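Local coordinates for d-3-phosphoglycerate dehydrogenase oxidoreductase protein (Ralstonia solanacearum, PDB 3GG9), which probably acts as an NAD-dependent D-3-phosphoglycerate dehydrogenase of the D-isomer specific 2-hydroxyacid dehydrogenase family, at the interface of chains A and B. Residues are numbered along the deposited sequence; one frame, centred on the assembly and turned at random. Chains: chain A/B, d-3-phosphoglycerate dehydrogenase oxidoreductase protein.

The interface of chains A and B. Residues chain A 11, 282-284; chain B 133, 136, 138.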
ATOM      1  N   TYR A  11      -1.002 -16.536  15.598  1.00 28.39           N
ATOM      2  CA  TYR A  11      -1.807 -15.495  16.259  1.00 30.11           C
ATOM      3  C   TYR A  11      -3.225 -15.407  15.719  1.00 27.54           C
ATOM      4  O   TYR A  11      -4.154 -15.198  16.480  1.00 26.87           O
ATOM      5  CB  TYR A  11      -1.110 -14.110  16.240  1.00 24.70           C
ATOM      6  CG  TYR A  11       0.315 -14.176  16.733  1.00 26.02           C
ATOM      7  CD1 TYR A  11       0.601 -14.187  18.091  1.00 26.36           C
ATOM      8  CD2 TYR A  11       1.384 -14.233  15.838  1.00 17.83           C
ATOM      9  CE1 TYR A  11       1.898 -14.269  18.542  1.00 27.65           C
ATOM     10  CE2 TYR A  11       2.687 -14.309  16.272  1.00 21.89           C
ATOM     11  CZ  TYR A  11       2.939 -14.325  17.639  1.00 31.52           C
ATOM     12  OH  TYR A  11       4.229 -14.425  18.090  1.00 32.58           O
ATOM     13  N   PRO A 282       6.257 -10.827  20.201  1.00 30.67           N
ATOM     14  CA  PRO A 282       5.256  -9.832  19.834  1.00 30.53           C
ATOM     15  C   PRO A 282       5.343  -8.538  20.643  1.00 31.65           C
ATOM     16  O   PRO A 282       5.891  -8.514  21.753  1.00 30.19           O
ATOM     17  CB  PRO A 282       3.929 -10.545  20.105  1.00 30.18           C
ATOM     18  CG  PRO A 282       4.233 -11.614  21.027  1.00 24.03           C
ATOM     19  CD  PRO A 282       5.665 -11.955  20.939  1.00 26.28           C
ATOM     20  N   ILE A 283       4.836  -7.474  20.047  1.00 31.79           N
ATOM     21  CA  ILE A 283       4.709  -6.172  20.693  1.00 33.89           C
ATOM     22  C   ILE A 283       3.257  -6.067  21.179  1.00 34.43           C
ATOM     23  O   ILE A 283       2.344  -5.861  20.370  1.00 37.10           O
ATOM     24  CB  ILE A 283       5.035  -5.023  19.687  1.00 30.22           C
ATOM     25  CG1 ILE A 283       6.476  -5.129  19.153  1.00 30.80           C
ATOM     26  CG2 ILE A 283       4.770  -3.642  20.307  1.00 31.45           C
ATOM     27  CD1 ILE A 283       7.523  -4.549  20.081  1.00 46.05           C
ATOM     28  N   LEU A 284       3.047  -6.241  22.486  1.00 32.80           N
ATOM     29  CA  LEU A 284       1.702  -6.254  23.078  1.00 29.75           C
ATOM     30  C   LEU A 284       1.462  -5.050  23.963  1.00 34.42           C
ATOM     31  O   LEU A 284       0.323  -4.755  24.334  1.00 33.72           O
ATOM     32  CB  LEU A 284       1.464  -7.538  23.886  1.00 30.93           C
ATOM     33  CG  LEU A 284       1.497  -8.894  23.165  1.00 40.81           C
ATOM     34  CD1 LEU A 284       1.051 -10.008  24.103  1.00 42.53           C
ATOM     35  CD2 LEU A 284       0.627  -8.865  21.934  1.00 36.46           C
TER
ATOM     36  N   LEU B 133      -2.206  -3.012  15.577  1.00 26.02           N
ATOM     37  CA  LEU B 133      -0.913  -3.012  16.271  1.00 26.94           C
ATOM     38  C   LEU B 133      -0.814  -1.795  17.189  1.00 30.41           C
ATOM     39  O   LEU B 133      -0.401  -1.932  18.347  1.00 30.10           O
ATOM     40  CB  LEU B 133       0.295  -3.102  15.305  1.00 24.97           C
ATOM     41  CG  LEU B 133       1.720  -2.996  15.914  1.00 29.32           C
ATOM     42  CD1 LEU B 133       2.034  -3.952  17.077  1.00 29.82           C
ATOM     43  CD2 LEU B 133       2.817  -3.120  14.875  1.00 21.68           C
ATOM     44  N   GLY B 136      -2.545  -2.328  20.349  1.00 30.67           N
ATOM     45  CA  GLY B 136      -2.010  -3.383  21.196  1.00 31.91           C
ATOM     46  C   GLY B 136      -2.318  -4.803  20.783  1.00 31.94           C
ATOM     47  O   GLY B 136      -2.089  -5.729  21.556  1.00 32.36           O
ATOM     48  N   TRP B 138      -1.327  -7.822  18.379  1.00 28.84           N
ATOM     49  CA  TRP B 138      -0.224  -8.215  17.547  1.00 29.53           C
ATOM     50  C   TRP B 138      -0.716  -9.141  16.459  1.00 26.72           C
ATOM     51  O   TRP B 138      -1.227 -10.236  16.734  1.00 27.79           O
ATOM     52  CB  TRP B 138       0.865  -8.903  18.349  1.00 28.78           C
ATOM     53  CG  TRP B 138       1.983  -9.386  17.487  1.00 28.50           C
ATOM     54  CD1 TRP B 138       2.164 -10.657  17.027  1.00 28.22           C
ATOM     55  CD2 TRP B 138       3.065  -8.610  16.965  1.00 27.80           C
ATOM     56  NE1 TRP B 138       3.291 -10.724  16.270  1.00 23.71           N
ATOM     57  CE2 TRP B 138       3.872  -9.484  16.214  1.00 26.34           C
ATOM     58  CE3 TRP B 138       3.441  -7.263  17.072  1.00 23.87           C
ATOM     59  CZ2 TRP B 138       5.029  -9.059  15.557  1.00 28.09           C
ATOM     60  CZ3 TRP B 138       4.596  -6.841  16.421  1.00 21.54           C
ATOM     61  CH2 TRP B 138       5.375  -7.741  15.675  1.00 26.84           C
TER
HETATM   62  O   HOH W   1      -1.993  -6.152  24.171  1.00 35.73           O
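B:Trp138 reaches across the interface and sets its indole between A:Tyr11 and the loop segment A:Pro282 to A:Leu284. It buries 90 Å², far more than any neighbour given here. Its CG lies anti to the backbone N (chi1 177°), beside the carbonyl carbon, and from there the indole reaches into chain A. A:Pro282, which follows a cis peptide bond, lies over one indole face. Its CB sits 3.6 Å from the centroid of the five-membered ring, a CH-pi contact. Further along the same face, the backbone N of A:Ile283 lies above the rim of the six-membered ring, 3.3 Å from B:Trp138 CE3. The side chain of A:Ile283 lies on the same side but beyond the rim, with CG1 3.7 Å from CZ3 of the indole. The pyrrole edge of the indole points at A:Tyr11. Ring planes are turned by 80°, and B:Trp138 CD1 stands over the centre of the phenol ring, edge to face. A:Leu284 approaches the root of the indole instead. Its CD2 methyl packs 3.6 Å from B:Trp138 CB, and the leucine side chain runs roughly perpendicular to that of the tryptophan. B:Leu133, near the end of helix 126-134, adds its CD1 methyl beside the carbonyl O of A:Ile283. At the polar margin, water 1 lies 2.7 Å from A:Leu284 O and 2.7 Å from B:Gly136 O, so it can link the two carbonyls. Direct polar pairing between the chains is absent from this patch, and its cohesion comes mainly from apolar and aromatic packing. The patch recurs with the chains exchanged. It probably helps hold the two-fold dimer together, with B:Trp138 anchoring one subunit in the other.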